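Side-chain contacts in transcription termination factor FttA (Pyrococcus horikoshii, PDB 3AF6), which probably terminates archaeal transcription as a zinc-dependent ribonuclease that cleaves nascent RNA at the exit channel of RNA polymerase: residues Arg157-Thr162 / Asp312-Ile317; Ile350-Ile355 / Ala381-Leu386; Phe368-Thr373 / Glu377-Lys382. All coordinates share one frame; numbering follows the deposited sequence.

Interaction 1 of 3, residues Arg157-Thr162 / Asp312-Ile317; sequences RQILQT and DIKEVI
Helix 157-161 crosses helix 312-317 at a signed angle of -71° and an axis distance of 10.5 Å, and Ile159 and Lys314 bring their CA atoms to 7.6 Å. This steep helix-helix packing joins the archaeal CPSF-KH region to the metallo-beta-lactamase domain, away from the zinc site. The closest contacts are between methyl groups. Ile159 starts toward helix 312-317, and with CG1 beside its backbone N and anti to the carbonyl carbon (chi1 -64°) it ends with CD1 against Ile317 CD1 at 3.7 Å, the two side chains running roughly perpendicular. Ile317 serves both neighbours with separate branches: its CG2 meets Leu160 CD1 at 3.5 Å, and its side chain also packs on Val289 of helix 282-301. Leu160 does not aim its CB at the partner; the CD1 branch alone closes the distance. Lys314 adds aliphatic cover, its CG lying 4.0 Å from Ile159 CD1 and nearly as close to CG2. The lysine chain is extended as far as CE and bends only at chi4; it also packs on Glu163. Arg157 forms a salt bridge with Glu114. At the C-terminal end of helix 157-161, Gln158 O accepts both Thr162 N at 3.0 Å and Thr162 OG1 at 2.6 Å, from opposite faces of its carbonyl plane.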
loop_
_atom_site.group_PDB
_atom_site.type_symbol
_atom_site.label_atom_id
_atom_site.label_comp_id
_atom_site.label_asym_id
_atom_site.label_seq_id
_atom_site.Cartn_x
_atom_site.Cartn_y
_atom_site.Cartn_z
ATOM N N ARG A 157 -10.083 -6.025 11.123
ATOM C CA ARG A 157 -11.106 -5.470 12.002
ATOM C C ARG A 157 -11.231 -6.329 13.257
ATOM O O ARG A 157 -11.381 -5.820 14.363
ATOM C CB ARG A 157 -12.444 -5.405 11.259
ATOM C CG ARG A 157 -13.521 -4.612 11.983
ATOM C CD ARG A 157 -14.331 -3.759 11.004
ATOM N NE ARG A 157 -15.055 -4.562 10.020
ATOM C CZ ARG A 157 -15.713 -4.056 8.981
ATOM N NH1 ARG A 157 -15.739 -2.742 8.785
ATOM N NH2 ARG A 157 -16.348 -4.860 8.135
ATOM N N GLN A 158 -11.153 -7.640 13.067
ATOM C CA GLN A 158 -11.244 -8.601 14.161
ATOM C C GLN A 158 -10.091 -8.400 15.142
ATOM O O GLN A 158 -10.292 -8.364 16.355
ATOM C CB GLN A 158 -11.196 -10.027 13.594
ATOM C CG GLN A 158 -11.371 -11.138 14.622
ATOM C CD GLN A 158 -12.815 -11.307 15.068
ATOM O OE1 GLN A 158 -13.430 -10.381 15.602
ATOM N NE2 GLN A 158 -13.363 -12.498 14.845
ATOM N N ILE A 159 -8.884 -8.266 14.600
ATOM C CA ILE A 159 -7.682 -8.081 15.410
ATOM C C ILE A 159 -7.695 -6.763 16.169
ATOM O O ILE A 159 -7.302 -6.703 17.332
ATOM C CB ILE A 159 -6.417 -8.147 14.530
ATOM C CG1 ILE A 159 -6.291 -9.545 13.927
ATOM C CG2 ILE A 159 -5.188 -7.809 15.350
ATOM C CD1 ILE A 159 -5.218 -9.672 12.897
ATOM N N LEU A 160 -8.159 -5.709 15.510
ATOM C CA LEU A 160 -8.219 -4.395 16.134
ATOM C C LEU A 160 -9.226 -4.294 17.275
ATOM O O LEU A 160 -8.950 -3.642 18.281
ATOM C CB LEU A 160 -8.521 -3.328 15.078
ATOM C CG LEU A 160 -7.332 -2.508 14.563
ATOM C CD1 LEU A 160 -6.139 -3.404 14.296
ATOM C CD2 LEU A 160 -7.749 -1.766 13.307
ATOM N N GLN A 161 -10.384 -4.936 17.131
ATOM C CA GLN A 161 -11.399 -4.873 18.178
ATOM C C GLN A 161 -11.145 -5.844 19.329
ATOM O O GLN A 161 -11.508 -5.563 20.471
ATOM C CB GLN A 161 -12.800 -5.106 17.594
ATOM C CG GLN A 161 -12.977 -6.409 16.823
ATOM C CD GLN A 161 -14.425 -6.655 16.379
ATOM O OE1 GLN A 161 -14.701 -7.568 15.589
ATOM N NE2 GLN A 161 -15.354 -5.846 16.894
ATOM N N THR A 162 -10.514 -6.976 19.039
ATOM C CA THR A 162 -10.232 -7.956 20.083
ATOM C C THR A 162 -8.855 -7.723 20.688
ATOM O O THR A 162 -8.302 -8.602 21.349
ATOM C CB THR A 162 -10.290 -9.403 19.541
ATOM O OG1 THR A 162 -9.324 -9.563 18.497
ATOM C CG2 THR A 162 -11.677 -9.718 18.994
ATOM N N ASP A 312 3.450 -12.413 13.386
ATOM C CA ASP A 312 4.309 -11.282 13.060
ATOM C C ASP A 312 3.520 -10.284 12.223
ATOM O O ASP A 312 3.589 -9.075 12.442
ATOM C CB ASP A 312 5.533 -11.765 12.287
ATOM C CG ASP A 312 6.330 -12.787 13.057
ATOM O OD1 ASP A 312 6.708 -12.485 14.211
ATOM O OD2 ASP A 312 6.574 -13.885 12.515
ATOM N N ILE A 313 2.770 -10.802 11.260
ATOM C CA ILE A 313 1.950 -9.964 10.417
ATOM C C ILE A 313 0.866 -9.342 11.295
ATOM O O ILE A 313 0.452 -8.206 11.075
ATOM C CB ILE A 313 1.319 -10.791 9.299
ATOM C CG1 ILE A 313 2.426 -11.378 8.427
ATOM C CG2 ILE A 313 0.365 -9.934 8.484
ATOM C CD1 ILE A 313 1.929 -12.101 7.195
ATOM N N LYS A 314 0.423 -10.094 12.300
ATOM C CA LYS A 314 -0.594 -9.620 13.231
ATOM C C LYS A 314 -0.011 -8.420 13.966
ATOM O O LYS A 314 -0.734 -7.489 14.325
ATOM C CB LYS A 314 -0.948 -10.718 14.237
ATOM C CG LYS A 314 -2.042 -10.360 15.260
ATOM C CD LYS A 314 -1.935 -11.277 16.481
ATOM C CE LYS A 314 -3.154 -11.208 17.399
ATOM N NZ LYS A 314 -4.330 -11.960 16.853
ATOM N N GLU A 315 1.299 -8.447 14.190
ATOM C CA GLU A 315 1.979 -7.349 14.865
ATOM C C GLU A 315 2.018 -6.100 13.978
ATOM O O GLU A 315 1.823 -4.984 14.458
ATOM C CB GLU A 315 3.402 -7.766 15.256
ATOM C CG GLU A 315 3.456 -8.663 16.476
ATOM C CD GLU A 315 2.793 -8.015 17.678
ATOM O OE1 GLU A 315 3.141 -6.858 17.980
ATOM O OE2 GLU A 315 1.927 -8.653 18.323
ATOM N N VAL A 316 2.270 -6.300 12.685
ATOM C CA VAL A 316 2.312 -5.204 11.729
ATOM C C VAL A 316 1.006 -4.441 11.853
ATOM O O VAL A 316 0.984 -3.213 12.002
ATOM C CB VAL A 316 2.433 -5.728 10.278
ATOM C CG1 VAL A 316 2.172 -4.601 9.275
ATOM C CG2 VAL A 316 3.808 -6.326 10.061
ATOM N N ILE A 317 -0.088 -5.190 11.795
ATOM C CA ILE A 317 -1.420 -4.613 11.900
ATOM C C ILE A 317 -1.563 -3.814 13.184
ATOM O O ILE A 317 -1.960 -2.651 13.162
ATOM C CB ILE A 317 -2.495 -5.715 11.879
ATOM C CG1 ILE A 317 -2.544 -6.360 10.500
ATOM C CG2 ILE A 317 -3.851 -5.134 12.246
ATOM C CD1 ILE A 317 -3.427 -7.583 10.445
#

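Interaction 2 of 3, residues Ile350-Ile355 / Ala381-Leu386; sequences IVHLHI and AKFPRL
His352, Phe383 and Ile350 supply most of the surface buried between strand 350-355 and the loop 381-386. His352 and Phe383 are the nearest backbone pair near the middle, with CA atoms 8.2 Å apart, too far for backbone pairing, so side chains fill the interval. The imidazole of His352 extends from the strand with CG anti to the backbone N (chi1 -179°), which carries NE2 across to the loop. There NE2 donates to Arg385 O at 2.9 Å. The N-H...O angle of 165° is close to straight, and the oxygen sits at the ring edge near the imidazole plane, so the bond gives the Arg385 carbonyl a partner and, with the Phe383 packing, limits rotation of the ring. NE2 lies somewhat out of the plane of the Arg385 carbonyl.

Phe383 lies alongside, running the other way. Its ring is within 15° of parallel to that of His352, but the centroids are 5.5 Å apart, so the overlap is slight and the closest approach is CD2 of His352 to CD1 of Phe383 at 3.6 Å. The far end of the phenyl ring meets Ile350, whose CG2 lies 4.0 Å from Phe383 CZ, with the two side chains about perpendicular. Tyr603 of helix 597-606 packs on both Phe383 and Ile350, and the ring of His340 also meets Phe383. A bound ligand chain, probably the RNA analogue of this crystal, packs against His352, His354, Pro384 and Arg385. The arrangement is that of a connecting loop laid over the face of an inner strand in one of the two mixed sheets of the metallo-beta-lactamase fold, just before the chain enters strand 388-392.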
loop_
_atom_site.group_PDB
_atom_site.type_symbol
_atom_site.label_atom_id
_atom_site.label_comp_id
_atom_site.label_asym_id
_atom_site.label_seq_id
_atom_site.Cartn_x
_atom_site.Cartn_y
_atom_site.Cartn_z
ATOM N N ILE A 350 3.327 8.886 -2.413
ATOM C CA ILE A 350 4.611 9.537 -2.527
ATOM C C ILE A 350 4.712 10.024 -1.089
ATOM O O ILE A 350 3.736 10.554 -0.557
ATOM C CB ILE A 350 4.559 10.748 -3.475
ATOM C CG1 ILE A 350 4.402 10.257 -4.919
ATOM C CG2 ILE A 350 5.819 11.614 -3.292
ATOM C CD1 ILE A 350 4.214 11.372 -5.940
ATOM N N VAL A 351 5.859 9.814 -0.450
ATOM C CA VAL A 351 6.034 10.236 0.935
ATOM C C VAL A 351 6.723 11.584 1.007
ATOM O O VAL A 351 7.792 11.768 0.437
ATOM C CB VAL A 351 6.853 9.206 1.722
ATOM C CG1 VAL A 351 7.181 9.741 3.103
ATOM C CG2 VAL A 351 6.066 7.915 1.833
ATOM N N HIS A 352 6.106 12.530 1.707
ATOM C CA HIS A 352 6.673 13.869 1.837
ATOM C C HIS A 352 7.060 14.153 3.277
ATOM O O HIS A 352 6.242 14.042 4.192
ATOM C CB HIS A 352 5.671 14.925 1.343
ATOM C CG HIS A 352 6.185 16.332 1.412
ATOM N ND1 HIS A 352 6.207 17.066 2.583
ATOM C CD2 HIS A 352 6.738 17.124 0.463
ATOM C CE1 HIS A 352 6.758 18.244 2.352
ATOM N NE2 HIS A 352 7.089 18.304 1.073
ATOM N N LEU A 353 8.317 14.515 3.483
ATOM C CA LEU A 353 8.770 14.803 4.827
ATOM C C LEU A 353 9.157 16.260 4.987
ATOM O O LEU A 353 10.052 16.775 4.309
ATOM C CB LEU A 353 9.947 13.898 5.216
ATOM C CG LEU A 353 9.657 12.399 5.293
ATOM C CD1 LEU A 353 10.883 11.672 5.840
ATOM C CD2 LEU A 353 8.448 12.144 6.195
ATOM N N HIS A 354 8.435 16.915 5.882
ATOM C CA HIS A 354 8.663 18.304 6.220
ATOM C C HIS A 354 9.530 18.216 7.480
ATOM O O HIS A 354 9.026 17.882 8.554
ATOM C CB HIS A 354 7.311 18.971 6.504
ATOM C CG HIS A 354 7.417 20.334 7.104
ATOM N ND1 HIS A 354 8.099 21.365 6.497
ATOM C CD2 HIS A 354 6.937 20.833 8.266
ATOM C CE1 HIS A 354 8.034 22.440 7.260
ATOM N NE2 HIS A 354 7.334 22.146 8.338
ATOM N N ILE A 355 10.830 18.483 7.335
ATOM C CA ILE A 355 11.772 18.401 8.455
ATOM C C ILE A 355 12.114 19.766 9.046
ATOM O O ILE A 355 12.412 20.712 8.315
ATOM C CB ILE A 355 13.075 17.704 8.030
ATOM C CG1 ILE A 355 12.748 16.346 7.416
ATOM C CG2 ILE A 355 13.981 17.516 9.239
ATOM C CD1 ILE A 355 13.950 15.624 6.845
ATOM N N ALA A 381 2.128 16.053 -8.215
ATOM C CA ALA A 381 3.365 16.710 -8.609
ATOM C C ALA A 381 3.478 18.075 -7.957
ATOM O O ALA A 381 4.342 18.881 -8.316
ATOM C CB ALA A 381 3.421 16.845 -10.118
ATOM N N LYS A 382 2.604 18.336 -6.994
ATOM C CA LYS A 382 2.612 19.617 -6.315
ATOM C C LYS A 382 2.731 19.445 -4.806
ATOM O O LYS A 382 1.983 18.687 -4.198
ATOM C CB LYS A 382 1.342 20.411 -6.661
ATOM C CG LYS A 382 1.283 21.756 -5.952
ATOM C CD LYS A 382 0.133 22.646 -6.412
ATOM C CE LYS A 382 0.223 24.020 -5.734
ATOM N NZ LYS A 382 -0.728 25.010 -6.306
ATOM N N PHE A 383 3.682 20.159 -4.211
ATOM C CA PHE A 383 3.920 20.074 -2.777
ATOM C C PHE A 383 4.077 21.488 -2.248
ATOM O O PHE A 383 4.446 22.398 -2.997
ATOM C CB PHE A 383 5.215 19.286 -2.502
ATOM C CG PHE A 383 5.240 17.923 -3.124
ATOM C CD1 PHE A 383 4.644 16.839 -2.482
ATOM C CD2 PHE A 383 5.815 17.732 -4.384
ATOM C CE1 PHE A 383 4.615 15.584 -3.086
ATOM C CE2 PHE A 383 5.795 16.485 -5.005
ATOM C CZ PHE A 383 5.196 15.406 -4.362
ATOM N N PRO A 384 3.800 21.701 -0.956
ATOM C CA PRO A 384 3.951 23.062 -0.433
ATOM C C PRO A 384 5.394 23.543 -0.513
ATOM O O PRO A 384 5.658 24.708 -0.832
ATOM C CB PRO A 384 3.416 22.958 1.004
ATOM C CG PRO A 384 3.386 21.483 1.293
ATOM C CD PRO A 384 3.068 20.842 -0.016
ATOM N N ARG A 385 6.323 22.633 -0.243
ATOM C CA ARG A 385 7.753 22.924 -0.301
ATOM C C ARG A 385 8.452 21.667 -0.770
ATOM O O ARG A 385 7.957 20.568 -0.544
ATOM C CB ARG A 385 8.268 23.328 1.079
ATOM C CG ARG A 385 7.808 24.710 1.518
ATOM C CD ARG A 385 8.685 25.810 0.935
ATOM N NE ARG A 385 9.616 26.348 1.928
ATOM C CZ ARG A 385 10.696 25.717 2.378
ATOM N NH1 ARG A 385 11.466 26.296 3.283
ATOM N NH2 ARG A 385 11.012 24.518 1.917
ATOM N N LEU A 386 9.598 21.815 -1.421
ATOM C CA LEU A 386 10.312 20.651 -1.911
ATOM C C LEU A 386 11.746 20.925 -2.306
ATOM O O LEU A 386 11.997 21.330 -3.437
ATOM C CB LEU A 386 9.582 20.061 -3.123
ATOM C CG LEU A 386 10.209 18.821 -3.780
ATOM C CD1 LEU A 386 10.347 17.696 -2.755
ATOM C CD2 LEU A 386 9.343 18.369 -4.948
#

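Interaction 3 of 3, residues Phe368-Thr373 / Glu377-Lys382; sequences FKFIPT and EPANAK
At the apolar centre, where the two arms of one loop close on each other, the ring of Phe370 packs with Pro378, Ala379 and Ala381. The CB of Phe370 leaves in the direction away from residues 377-382, yet with CG anti to the backbone N (chi1 -157°) the ring swings back along them. It touches with successive atoms: CD1 meets Pro378 CB at 4.0 Å, and CZ meets Ala381 CB at 3.8 Å. Between these, the ring edge faces Ala379 O, which lies near the ring plane. Pro378 also covers the backbone of the other arm, its CB being 3.6 Å from Ile371 N. Next to it, Ala379 CB turns inward against Phe368, 4.0 Å from CD2, and farther along the first arm Pro372 CG approaches Pro378 CD at 4.1 Å.

Both arms belong to the connection between strands 360-364 and 388-392 of the metallo-beta-lactamase fold, the first arm following directly on Asp367, the aspartate that bridges the two zinc ions. Phe368 lies near this site: its side chain is about 6 Å from that of Asp367 and about 5 Å from that of the zinc ligand His344. Tyr603 of helix 597-606 packs edge-to-face with Phe370 and also meets the Phe368 ring.

Toward the polar side, a backbone bond ties the arms: Ala379 N donates to Lys369 O at 3.0 Å, with an N-H...O angle of 164°. Glu599 adds a bond from Phe370 N and a salt bridge to Lys369 NZ, so one carboxylate grips the first arm twice. Tyr603 OH is hydrogen-bonded to Asn380 O on the second arm, and at its start the carboxylate of Glu377 pairs with Arg478.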
loop_
_atom_site.group_PDB
_atom_site.type_symbol
_atom_site.label_atom_id
_atom_site.label_comp_id
_atom_site.label_asym_id
_atom_site.label_seq_id
_atom_site.Cartn_x
_atom_site.Cartn_y
_atom_site.Cartn_z
ATOM N N PHE A 368 5.842 5.167 -9.053
ATOM C CA PHE A 368 4.784 6.054 -9.507
ATOM C C PHE A 368 4.565 6.034 -11.002
ATOM O O PHE A 368 5.427 5.633 -11.775
ATOM C CB PHE A 368 5.041 7.500 -9.049
ATOM C CG PHE A 368 6.116 8.220 -9.831
ATOM C CD1 PHE A 368 7.468 7.999 -9.557
ATOM C CD2 PHE A 368 5.768 9.157 -10.814
ATOM C CE1 PHE A 368 8.456 8.697 -10.235
ATOM C CE2 PHE A 368 6.756 9.866 -11.506
ATOM C CZ PHE A 368 8.103 9.637 -11.213
ATOM N N LYS A 369 3.383 6.475 -11.396
ATOM C CA LYS A 369 2.999 6.529 -12.797
ATOM C C LYS A 369 2.562 7.989 -13.016
ATOM O O LYS A 369 1.877 8.565 -12.169
ATOM C CB LYS A 369 1.849 5.533 -13.032
ATOM C CG LYS A 369 1.452 5.308 -14.484
ATOM C CD LYS A 369 2.532 4.630 -15.316
ATOM C CE LYS A 369 2.141 4.670 -16.796
ATOM N NZ LYS A 369 3.057 3.922 -17.690
ATOM N N PHE A 370 2.967 8.603 -14.124
ATOM C CA PHE A 370 2.588 10.004 -14.327
ATOM C C PHE A 370 1.666 10.296 -15.520
ATOM O O PHE A 370 1.793 11.318 -16.193
ATOM C CB PHE A 370 3.845 10.882 -14.388
ATOM C CG PHE A 370 3.598 12.333 -14.049
ATOM C CD1 PHE A 370 2.757 12.681 -12.986
ATOM C CD2 PHE A 370 4.221 13.351 -14.781
ATOM C CE1 PHE A 370 2.541 14.019 -12.655
ATOM C CE2 PHE A 370 4.012 14.690 -14.462
ATOM C CZ PHE A 370 3.169 15.030 -13.393
ATOM N N ILE A 371 0.755 9.363 -15.779
ATOM C CA ILE A 371 -0.262 9.495 -16.814
ATOM C C ILE A 371 -1.430 8.705 -16.242
ATOM O O ILE A 371 -1.249 7.919 -15.314
ATOM C CB ILE A 371 0.147 8.888 -18.188
ATOM C CG1 ILE A 371 0.371 7.379 -18.060
ATOM C CG2 ILE A 371 1.352 9.637 -18.747
ATOM C CD1 ILE A 371 0.770 6.697 -19.375
ATOM N N PRO A 372 -2.645 8.909 -16.774
ATOM C CA PRO A 372 -3.780 8.157 -16.230
ATOM C C PRO A 372 -3.753 6.678 -16.583
ATOM O O PRO A 372 -3.058 6.257 -17.508
ATOM C CB PRO A 372 -4.985 8.855 -16.850
ATOM C CG PRO A 372 -4.481 10.233 -17.137
ATOM C CD PRO A 372 -3.116 9.961 -17.686
ATOM N N THR A 373 -4.504 5.897 -15.818
ATOM C CA THR A 373 -4.639 4.463 -16.058
ATOM C C THR A 373 -6.074 4.147 -15.666
ATOM O O THR A 373 -6.767 4.992 -15.102
ATOM C CB THR A 373 -3.667 3.597 -15.193
ATOM O OG1 THR A 373 -3.840 3.920 -13.801
ATOM C CG2 THR A 373 -2.218 3.810 -15.620
ATOM N N GLU A 377 -5.091 7.927 -10.991
ATOM C CA GLU A 377 -4.763 9.231 -11.547
ATOM C C GLU A 377 -3.258 9.462 -11.406
ATOM O O GLU A 377 -2.631 9.004 -10.445
ATOM C CB GLU A 377 -5.536 10.322 -10.805
ATOM C CG GLU A 377 -7.010 10.375 -11.165
ATOM C CD GLU A 377 -7.831 11.180 -10.184
ATOM O OE1 GLU A 377 -7.374 12.262 -9.759
ATOM O OE2 GLU A 377 -8.945 10.736 -9.847
ATOM N N PRO A 378 -2.660 10.196 -12.352
ATOM C CA PRO A 378 -1.220 10.443 -12.273
ATOM C C PRO A 378 -0.798 10.950 -10.906
ATOM O O PRO A 378 -1.573 11.611 -10.219
ATOM C CB PRO A 378 -0.977 11.456 -13.393
ATOM C CG PRO A 378 -2.287 12.179 -13.491
ATOM C CD PRO A 378 -3.295 11.071 -13.355
ATOM N N ALA A 379 0.437 10.621 -10.523
ATOM C CA ALA A 379 1.004 11.015 -9.241
ATOM C C ALA A 379 0.960 12.518 -8.974
ATOM O O ALA A 379 1.055 13.339 -9.884
ATOM C CB ALA A 379 2.421 10.532 -9.153
ATOM N N ASN A 380 0.806 12.865 -7.703
ATOM C CA ASN A 380 0.782 14.249 -7.289
ATOM C C ASN A 380 2.137 14.855 -7.643
ATOM O O ASN A 380 3.176 14.241 -7.409
ATOM C CB ASN A 380 0.547 14.335 -5.788
ATOM C CG ASN A 380 0.655 15.745 -5.274
ATOM O OD1 ASN A 380 1.344 16.003 -4.288
ATOM N ND2 ASN A 380 -0.023 16.674 -5.941
ATOM N N ALA A 381 2.128 16.053 -8.215
ATOM C CA ALA A 381 3.365 16.710 -8.609
ATOM C C ALA A 381 3.478 18.075 -7.957
ATOM O O ALA A 381 4.342 18.881 -8.316
ATOM C CB ALA A 381 3.421 16.845 -10.118
ATOM N N LYS A 382 2.604 18.336 -6.994
ATOM C CA LYS A 382 2.612 19.617 -6.315
ATOM C C LYS A 382 2.731 19.445 -4.806
ATOM O O LYS A 382 1.983 18.687 -4.198
ATOM C CB LYS A 382 1.342 20.411 -6.661
ATOM C CG LYS A 382 1.283 21.756 -5.952
ATOM C CD LYS A 382 0.133 22.646 -6.412
ATOM C CE LYS A 382 0.223 24.020 -5.734
ATOM N NZ LYS A 382 -0.728 25.010 -6.306
#

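In the fold
Interactions 2 and 3 are one neighbourhood: their centres are about 15 Å apart, they share Ala381 and Lys382, and Ile350 CD1 lies 3.8 Å from Ala379 CB. Residues 377-386 thus pack first on the zinc-site loop and then on strand 349-355, with Tyr603 covering both. Interaction 2 is the buried member, aromatic and aliphatic, with one side-chain to backbone bond; interaction 3 is partly buried, with alanines and prolines round two phenylalanines and a backbone tie. Interaction 1 stands apart, its centre about 30 Å from that of interaction 2 and, across the chain's centre, about 32 Å from that of interaction 3. It joins two helices of different domains through aliphatic contacts and is also partly buried.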